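PDB 5JGF: vacuolar aminopeptidase 1 from Saccharomyces cerevisiae, which removes amino acids, preferably neutral or hydrophobic ones, from the N-terminus of peptides in the vacuole as a zinc-dependent, dodecameric aminopeptidase. Local coordinates for residues K253-C266 with I432-S446. Numbering follows the deposited sequence.
With ZN (zinc ion), chain L; ZN (zinc ion), chain K.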
ATOM      1  N   LYS D 253      21.078 -11.147  45.737  1.00 16.46           N
ATOM      2  CA  LYS D 253      20.245 -10.179  46.447  1.00 17.94           C
ATOM      3  C   LYS D 253      20.631  -8.728  46.171  1.00 17.69           C
ATOM      4  O   LYS D 253      20.595  -7.879  47.063  1.00 17.61           O
ATOM      5  CB  LYS D 253      20.272 -10.469  47.954  1.00 18.59           C
ATOM      6  CG  LYS D 253      19.708 -11.840  48.300  1.00 23.36           C
ATOM      7  CD  LYS D 253      19.529 -12.039  49.794  1.00 28.09           C
ATOM      8  CE  LYS D 253      18.845 -13.369  50.075  1.00 32.10           C
ATOM      9  NZ  LYS D 253      18.592 -13.597  51.527  1.00 36.49           N
ATOM     10  N   HIS D 254      20.973  -8.453  44.915  1.00 16.28           N
ATOM     11  CA  HIS D 254      21.377  -7.122  44.468  1.00 16.35           C
ATOM     12  C   HIS D 254      20.192  -6.225  44.125  1.00 15.94           C
ATOM     13  O   HIS D 254      20.360  -5.016  43.960  1.00 14.27           O
ATOM     14  CB  HIS D 254      22.240  -7.228  43.209  1.00 18.68           C
ATOM     15  CG  HIS D 254      23.534  -7.946  43.416  1.00 23.28           C
ATOM     16  ND1 HIS D 254      23.992  -8.914  42.547  1.00 24.39           N
ATOM     17  CD2 HIS D 254      24.480  -7.823  44.376  1.00 23.58           C
ATOM     18  CE1 HIS D 254      25.166  -9.355  42.963  1.00 26.50           C
ATOM     19  NE2 HIS D 254      25.485  -8.709  44.071  1.00 25.33           N
ATOM     20  N   PHE D 255      19.007  -6.815  44.014  1.00 14.03           N
ATOM     21  CA  PHE D 255      17.817  -6.064  43.626  1.00 14.53           C
ATOM     22  C   PHE D 255      16.673  -6.018  44.624  1.00 14.29           C
ATOM     23  O   PHE D 255      16.589  -6.824  45.550  1.00 12.53           O
ATOM     24  CB  PHE D 255      17.257  -6.636  42.319  1.00 13.80           C
ATOM     25  CG  PHE D 255      18.231  -6.614  41.179  1.00 16.78           C
ATOM     26  CD1 PHE D 255      18.611  -5.412  40.595  1.00 17.83           C
ATOM     27  CD2 PHE D 255      18.769  -7.801  40.688  1.00 18.54           C
ATOM     28  CE1 PHE D 255      19.516  -5.391  39.537  1.00 18.87           C
ATOM     29  CE2 PHE D 255      19.676  -7.790  39.628  1.00 18.31           C
ATOM     30  CZ  PHE D 255      20.048  -6.583  39.053  1.00 18.04           C
ATOM     31  N   LEU D 256      15.779  -5.063  44.386  1.00 13.44           N
ATOM     32  CA  LEU D 256      14.576  -4.877  45.184  1.00 13.27           C
ATOM     33  C   LEU D 256      13.460  -4.744  44.151  1.00 12.32           C
ATOM     34  O   LEU D 256      13.502  -3.854  43.300  1.00 13.55           O
ATOM     35  CB  LEU D 256      14.674  -3.604  46.037  1.00 13.80           C
ATOM     36  CG  LEU D 256      13.517  -3.295  47.004  1.00 17.10           C
ATOM     37  CD1 LEU D 256      13.989  -2.327  48.077  1.00 16.14           C
ATOM     38  CD2 LEU D 256      12.337  -2.700  46.249  1.00 14.99           C
ATOM     39  N   PHE D 257      12.492  -5.655  44.204  1.00 11.75           N
ATOM     40  CA  PHE D 257      11.364  -5.642  43.278  1.00 12.39           C
ATOM     41  C   PHE D 257      10.152  -5.158  44.059  1.00 12.62           C
ATOM     42  O   PHE D 257       9.855  -5.677  45.133  1.00 13.11           O
ATOM     43  CB  PHE D 257      11.071  -7.050  42.738  1.00 12.39           C
ATOM     44  CG  PHE D 257      12.273  -7.758  42.160  1.00 12.79           C
ATOM     45  CD1 PHE D 257      13.257  -7.056  41.474  1.00 11.45           C
ATOM     46  CD2 PHE D 257      12.385  -9.142  42.258  1.00 13.60           C
ATOM     47  CE1 PHE D 257      14.336  -7.722  40.891  1.00 12.10           C
ATOM     48  CE2 PHE D 257      13.460  -9.819  41.677  1.00 12.25           C
ATOM     49  CZ  PHE D 257      14.435  -9.108  40.992  1.00 14.41           C
ATOM     50  N   ALA D 258       9.448  -4.172  43.524  1.00 13.63           N
ATOM     51  CA  ALA D 258       8.283  -3.649  44.221  1.00 11.92           C
ATOM     52  C   ALA D 258       7.465  -2.753  43.321  1.00 12.65           C
ATOM     53  O   ALA D 258       7.974  -2.193  42.350  1.00 11.94           O
ATOM     54  CB  ALA D 258       8.722  -2.863  45.470  1.00 13.06           C
ATOM     55  N   PRO D 259       6.174  -2.600  43.640  1.00 12.69           N
ATOM     56  CA  PRO D 259       5.307  -1.748  42.830  1.00 12.35           C
ATOM     57  C   PRO D 259       5.382  -0.294  43.274  1.00 15.07           C
ATOM     58  O   PRO D 259       5.842   0.012  44.378  1.00 11.69           O
ATOM     59  CB  PRO D 259       3.928  -2.331  43.087  1.00 14.93           C
ATOM     60  CG  PRO D 259       4.020  -2.688  44.557  1.00 13.60           C
ATOM     61  CD  PRO D 259       5.387  -3.358  44.634  1.00 12.83           C
ATOM     62  N   ARG D 260       4.949   0.591  42.383  1.00 11.85           N
ATOM     63  CA  ARG D 260       4.868   2.017  42.661  1.00 14.04           C
ATOM     64  C   ARG D 260       6.153   2.712  43.130  1.00 14.17           C
ATOM     65  O   ARG D 260       6.103   3.601  43.979  1.00 13.76           O
ATOM     66  CB  ARG D 260       3.728   2.228  43.671  1.00 13.45           C
ATOM     67  CG  ARG D 260       2.433   1.483  43.268  1.00 13.07           C
ATOM     68  CD  ARG D 260       1.306   1.583  44.302  1.00 12.90           C
ATOM     69  NE  ARG D 260       1.573   0.852  45.544  1.00 12.69           N
ATOM     70  CZ  ARG D 260       1.319  -0.440  45.744  1.00 14.64           C
ATOM     71  NH1 ARG D 260       1.601  -0.995  46.919  1.00 12.67           N
ATOM     72  NH2 ARG D 260       0.776  -1.181  44.786  1.00 11.96           N
ATOM     73  N   LEU D 261       7.297   2.323  42.567  1.00 14.94           N
ATOM     74  CA  LEU D 261       8.577   2.940  42.928  1.00 13.77           C
ATOM     75  C   LEU D 261       8.628   4.414  42.498  1.00 15.50           C
ATOM     76  O   LEU D 261       9.191   5.254  43.187  1.00 13.96           O
ATOM     77  CB  LEU D 261       9.744   2.170  42.293  1.00 14.23           C
ATOM     78  CG  LEU D 261      10.002   0.729  42.740  1.00 13.86           C
ATOM     79  CD1 LEU D 261      11.295   0.231  42.107  1.00 13.91           C
ATOM     80  CD2 LEU D 261      10.112   0.670  44.265  1.00 13.62           C
ATOM     81  N   ASP D 262       8.044   4.717  41.349  1.00 16.60           N
ATOM     82  CA  ASP D 262       7.996   6.076  40.828  1.00 18.55           C
ATOM     83  C   ASP D 262       6.753   6.756  41.418  1.00 19.14           C
ATOM     84  O   ASP D 262       5.640   6.374  41.066  1.00 17.53           O
ATOM     85  CB  ASP D 262       7.864   5.996  39.298  1.00 16.62           C
ATOM     86  CG  ASP D 262       7.763   7.355  38.622  1.00 17.79           C
ATOM     87  OD1 ASP D 262       7.878   8.392  39.297  1.00 14.48           O
ATOM     88  OD2 ASP D 262       7.590   7.388  37.382  1.00 13.78           O
ATOM     89  N   ASP D 263       6.896   7.723  42.331  1.00 16.96           N
ATOM     90  CA  ASP D 263       8.171   8.248  42.840  1.00 15.96           C
ATOM     91  C   ASP D 263       8.232   8.101  44.377  1.00 19.22           C
ATOM     92  O   ASP D 263       8.837   8.916  45.072  1.00 13.18           O
ATOM     93  CB  ASP D 263       8.283   9.730  42.411  1.00 17.17           C
ATOM     94  CG  ASP D 263       9.606  10.387  42.803  1.00 18.60           C
ATOM     95  OD1 ASP D 263      10.648   9.702  42.814  1.00 15.09           O
ATOM     96  OD2 ASP D 263       9.616  11.609  43.086  1.00 16.16           O
ATOM     97  N   ARG D 264       7.602   7.061  44.911  1.00 14.20           N
ATOM     98  CA  ARG D 264       7.596   6.856  46.357  1.00 14.92           C
ATOM     99  C   ARG D 264       8.973   6.415  46.835  1.00 14.17           C
ATOM    100  O   ARG D 264       9.291   6.488  48.027  1.00 14.17           O
ATOM    101  CB  ARG D 264       6.505   5.842  46.724  1.00 12.18           C
ATOM    102  CG  ARG D 264       5.116   6.447  46.528  1.00 12.39           C
ATOM    103  CD  ARG D 264       3.966   5.452  46.469  1.00 12.89           C
ATOM    104  NE  ARG D 264       2.752   6.180  46.109  1.00 13.43           N
ATOM    105  CZ  ARG D 264       1.543   5.640  45.994  1.00 13.26           C
ATOM    106  NH1 ARG D 264       1.370   4.346  46.215  1.00 13.48           N
ATOM    107  NH2 ARG D 264       0.506   6.394  45.643  1.00 11.74           N
ATOM    108  N   LEU D 265       9.810   5.974  45.897  1.00 14.57           N
ATOM    109  CA  LEU D 265      11.179   5.569  46.232  1.00 14.69           C
ATOM    110  C   LEU D 265      11.949   6.817  46.695  1.00 15.69           C
ATOM    111  O   LEU D 265      12.572   6.819  47.761  1.00 13.44           O
ATOM    112  CB  LEU D 265      11.859   4.943  45.003  1.00 15.43           C
ATOM    113  CG  LEU D 265      13.337   4.551  45.081  1.00 15.56           C
ATOM    114  CD1 LEU D 265      13.596   3.663  46.299  1.00 14.60           C
ATOM    115  CD2 LEU D 265      13.717   3.824  43.793  1.00 15.28           C
ATOM    116  N   CYS D 266      11.906   7.875  45.888  1.00 14.49           N
ATOM    117  CA  CYS D 266      12.581   9.122  46.250  1.00 15.41           C
ATOM    118  C   CYS D 266      11.858   9.818  47.400  1.00 15.04           C
ATOM    119  O   CYS D 266      12.491  10.418  48.267  1.00 13.27           O
ATOM    120  CB  CYS D 266      12.645  10.082  45.058  1.00 16.04           C
ATOM    121  SG  CYS D 266      13.900   9.671  43.838  1.00 22.16           S
ATOM    122  N   ILE D 432      16.787   8.451  42.394  1.00 11.33           N
ATOM    123  CA  ILE D 432      17.279   7.091  42.507  1.00 13.00           C
ATOM    124  C   ILE D 432      16.794   6.413  41.231  1.00 13.66           C
ATOM    125  O   ILE D 432      15.605   6.455  40.919  1.00 13.75           O
ATOM    126  CB  ILE D 432      16.673   6.393  43.745  1.00 13.44           C
ATOM    127  CG1 ILE D 432      17.072   7.163  45.011  1.00 14.05           C
ATOM    128  CG2 ILE D 432      17.149   4.944  43.817  1.00 12.50           C
ATOM    129  CD1 ILE D 432      16.398   6.668  46.287  1.00 15.25           C
ATOM    130  N   ALA D 433      17.718   5.814  40.487  1.00 13.40           N
ATOM    131  CA  ALA D 433      17.373   5.155  39.236  1.00 13.24           C
ATOM    132  C   ALA D 433      16.683   3.818  39.457  1.00 12.36           C
ATOM    133  O   ALA D 433      16.942   3.127  40.441  1.00 13.31           O
ATOM    134  CB  ALA D 433      18.628   4.962  38.387  1.00 12.08           C
ATOM    135  N   GLN D 434      15.800   3.459  38.533  1.00 12.18           N
ATOM    136  CA  GLN D 434      15.086   2.195  38.619  1.00 12.68           C
ATOM    137  C   GLN D 434      14.869   1.604  37.235  1.00 12.69           C
ATOM    138  O   GLN D 434      14.973   2.295  36.220  1.00 12.46           O
ATOM    139  CB  GLN D 434      13.717   2.383  39.283  1.00 12.75           C
ATOM    140  CG  GLN D 434      12.783   3.310  38.515  1.00 12.60           C
ATOM    141  CD  GLN D 434      11.333   3.131  38.911  1.00 16.10           C
ATOM    142  OE1 GLN D 434      10.672   2.170  38.494  1.00 16.52           O
ATOM    143  NE2 GLN D 434      10.828   4.044  39.727  1.00 12.11           N
ATOM    144  N   LEU D 435      14.572   0.313  37.208  1.00 12.39           N
ATOM    145  CA  LEU D 435      14.286  -0.386  35.964  1.00 12.39           C
ATOM    146  C   LEU D 435      12.773  -0.412  35.833  1.00 11.99           C
ATOM    147  O   LEU D 435      12.059  -0.268  36.825  1.00 11.70           O
ATOM    148  CB  LEU D 435      14.778  -1.833  36.028  1.00 11.98           C
ATOM    149  CG  LEU D 435      16.264  -2.136  35.853  1.00 11.36           C
ATOM    150  CD1 LEU D 435      16.525  -3.595  36.212  1.00 12.52           C
ATOM    151  CD2 LEU D 435      16.675  -1.850  34.416  1.00 12.54           C
ATOM    152  N   SER D 436      12.294  -0.571  34.605  1.00 11.23           N
ATOM    153  CA  SER D 436      10.866  -0.706  34.350  1.00 12.45           C
ATOM    154  C   SER D 436       9.962   0.370  34.937  1.00 12.22           C
ATOM    155  O   SER D 436       8.919   0.055  35.513  1.00 11.11           O
ATOM    156  CB  SER D 436      10.404  -2.075  34.862  1.00 13.60           C
ATOM    157  OG  SER D 436      11.290  -3.103  34.440  1.00 15.62           O
ATOM    158  N   MET D 437      10.342   1.631  34.789  1.00 11.18           N
ATOM    159  CA  MET D 437       9.515   2.709  35.310  1.00 12.67           C
ATOM    160  C   MET D 437       8.114   2.592  34.694  1.00 12.21           C
ATOM    161  O   MET D 437       7.971   2.267  33.514  1.00 12.47           O
ATOM    162  CB  MET D 437      10.136   4.062  34.959  1.00 12.62           C
ATOM    163  CG  MET D 437       9.619   5.209  35.799  1.00 14.26           C
ATOM    164  SD  MET D 437      10.376   6.760  35.332  1.00 19.71           S
ATOM    165  CE  MET D 437      12.084   6.470  35.808  1.00 15.02           C
ATOM    166  N   HIS D 438       7.096   2.840  35.513  1.00 10.45           N
ATOM    167  CA  HIS D 438       5.689   2.780  35.114  1.00 10.68           C
ATOM    168  C   HIS D 438       5.102   1.388  34.926  1.00 11.23           C
ATOM    169  O   HIS D 438       3.954   1.241  34.502  1.00 11.66           O
ATOM    170  CB  HIS D 438       5.430   3.628  33.866  1.00 10.70           C
ATOM    171  CG  HIS D 438       5.457   5.100  34.134  1.00 11.51           C
ATOM    172  ND1 HIS D 438       5.041   6.036  33.212  1.00 10.78           N
ATOM    173  CD2 HIS D 438       5.851   5.798  35.228  1.00 12.43           C
ATOM    174  CE1 HIS D 438       5.177   7.248  33.725  1.00 13.43           C
ATOM    175  NE2 HIS D 438       5.666   7.129  34.945  1.00 11.65           N
ATOM    176  N   SER D 439       5.881   0.361  35.231  1.00  9.58           N
ATOM    177  CA  SER D 439       5.356  -0.994  35.161  1.00 11.19           C
ATOM    178  C   SER D 439       4.512  -1.129  36.429  1.00 11.84           C
ATOM    179  O   SER D 439       4.536  -0.246  37.288  1.00  9.46           O
ATOM    180  CB  SER D 439       6.488  -2.024  35.214  1.00 11.84           C
ATOM    181  OG  SER D 439       5.963  -3.323  35.452  1.00 13.44           O
ATOM    182  N   ILE D 440       3.765  -2.217  36.557  1.00 11.81           N
ATOM    183  CA  ILE D 440       2.978  -2.412  37.765  1.00 10.09           C
ATOM    184  C   ILE D 440       3.928  -2.917  38.863  1.00 11.96           C
ATOM    185  O   ILE D 440       3.642  -2.796  40.056  1.00 11.64           O
ATOM    186  CB  ILE D 440       1.818  -3.409  37.538  1.00 11.25           C
ATOM    187  CG1 ILE D 440       0.840  -3.327  38.716  1.00 11.01           C
ATOM    188  CG2 ILE D 440       2.356  -4.823  37.349  1.00  9.50           C
ATOM    189  CD1 ILE D 440      -0.420  -4.149  38.541  1.00 11.91           C
ATOM    190  N   ARG D 441       5.067  -3.475  38.459  1.00 11.21           N
ATOM    191  CA  ARG D 441       6.062  -3.953  39.426  1.00 11.34           C
ATOM    192  C   ARG D 441       7.453  -3.658  38.872  1.00 15.03           C
ATOM    193  O   ARG D 441       7.905  -4.285  37.907  1.00 13.72           O
ATOM    194  CB  ARG D 441       5.892  -5.453  39.693  1.00 11.90           C
ATOM    195  CG  ARG D 441       6.702  -5.982  40.888  1.00 11.20           C
ATOM    196  CD  ARG D 441       6.353  -7.442  41.155  1.00 12.21           C
ATOM    197  NE  ARG D 441       7.097  -8.054  42.260  1.00 15.20           N
ATOM    198  CZ  ARG D 441       6.851  -7.851  43.553  1.00 16.59           C
ATOM    199  NH1 ARG D 441       7.585  -8.469  44.469  1.00 15.79           N
ATOM    200  NH2 ARG D 441       5.881  -7.029  43.936  1.00 16.51           N
ATOM    201  N   ALA D 442       8.126  -2.692  39.491  1.00 12.54           N
ATOM    202  CA  ALA D 442       9.444  -2.260  39.047  1.00 11.16           C
ATOM    203  C   ALA D 442      10.603  -2.830  39.856  1.00 10.80           C
ATOM    204  O   ALA D 442      10.419  -3.711  40.698  1.00 11.23           O
ATOM    205  CB  ALA D 442       9.501  -0.728  39.054  1.00 11.26           C
ATOM    206  N   ALA D 443      11.803  -2.322  39.591  1.00 10.41           N
ATOM    207  CA  ALA D 443      12.988  -2.800  40.292  1.00 11.69           C
ATOM    208  C   ALA D 443      14.089  -1.757  40.407  1.00 11.45           C
ATOM    209  O   ALA D 443      14.248  -0.902  39.540  1.00 12.94           O
ATOM    210  CB  ALA D 443      13.539  -4.038  39.589  1.00 11.21           C
ATOM    211  N   THR D 444      14.852  -1.842  41.490  1.00 12.02           N
ATOM    212  CA  THR D 444      15.975  -0.945  41.712  1.00 12.08           C
ATOM    213  C   THR D 444      17.009  -1.753  42.496  1.00 12.39           C
ATOM    214  O   THR D 444      16.805  -2.943  42.739  1.00 10.42           O
ATOM    215  CB  THR D 444      15.545   0.325  42.501  1.00 12.76           C
ATOM    216  OG1 THR D 444      16.649   1.236  42.581  1.00 13.17           O
ATOM    217  CG2 THR D 444      15.073  -0.035  43.903  1.00 14.20           C
ATOM    218  N   GLY D 445      18.126  -1.132  42.860  1.00 12.58           N
ATOM    219  CA  GLY D 445      19.133  -1.858  43.612  1.00 12.94           C
ATOM    220  C   GLY D 445      18.694  -2.007  45.058  1.00 14.27           C
ATOM    221  O   GLY D 445      18.038  -1.122  45.601  1.00 13.07           O
ATOM    222  N   SER D 446      19.051  -3.123  45.689  1.00 14.60           N
ATOM    223  CA  SER D 446      18.680  -3.336  47.088  1.00 14.97           C
ATOM    224  C   SER D 446      19.381  -2.341  48.028  1.00 16.17           C
ATOM    225  O   SER D 446      18.913  -2.107  49.142  1.00 16.27           O
ATOM    226  CB  SER D 446      18.999  -4.771  47.507  1.00 16.16           C
ATOM    227  OG  SER D 446      20.366  -5.079  47.290  1.00 18.13           O
TER
HETATM  228 ZN    ZN L 602       6.255   8.559  36.432  1.00 16.19          ZN
HETATM  229 ZN    ZN K 601       8.175  10.239  38.628  1.00 15.68          ZN
HETATM  230  O   HOH W   1       5.860  -0.149  39.668  1.00 11.73           O
HETATM  231  O   HOH W   2       7.335   2.484  38.834  1.00  1.29           O
HETATM  232  O   HOH W   3       9.913   9.475  37.131  1.00 13.45           O
HETATM  233  O   HOH W   4       6.928  10.461  37.021  1.00 22.31           O
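Asp262 and His438 meet at a zinc ion, the carboxylate and imidazole planes only 14° apart. Asp262 OD2 binds this metal at 2.0 Å, and His438 NE2 is its neighbour there. Asp262 OD1 holds the second zinc, also at 2.0 Å. A carboxylate suits this place because its two oxygens can each take one metal. With CG anti to the backbone N (chi1 178°), the group reaches out between the ions, and the peptide bond that follows Asp262 is cis. This is the bridging aspartate of the co-catalytic dizinc centre of M18 peptidases; His91 and Asp344 bind the zinc on OD1, Glu299 the one shared with His438, and a water also bridges the metals. The unbranched chain of Met437 passes alongside the carboxylate, CG 3.4 Å from Asp262 OD2.

Next to the site, strand 255-258 runs antiparallel to strand 442-445, Leu256 pairing with Thr444 through two backbone hydrogen bonds. The small methyl of Ala442 admits Leu261, whose CD1 comes within 3.7 Å of Ala442 CB. One helical turn later, Leu265 lies roughly perpendicular to Ile432, Leu265 CD2 against Ile432 CG2 at 3.6 Å. Threonine suits position 444: its methyl faces Leu265 while OG1 donates to Ala433 O. On the other face, the slight Ala443 CB leaves room for the Phe257 ring edge at CD1. Arg441, stretched out straight, can lay its flat guanidinium over Phe257 O and Ala258 CA while NH1 forms a salt bridge with Asp131 of a second subunit. Beyond Gly445, the short Ser446 hydroxyl OG donates to Lys253 O at 2.8 Å.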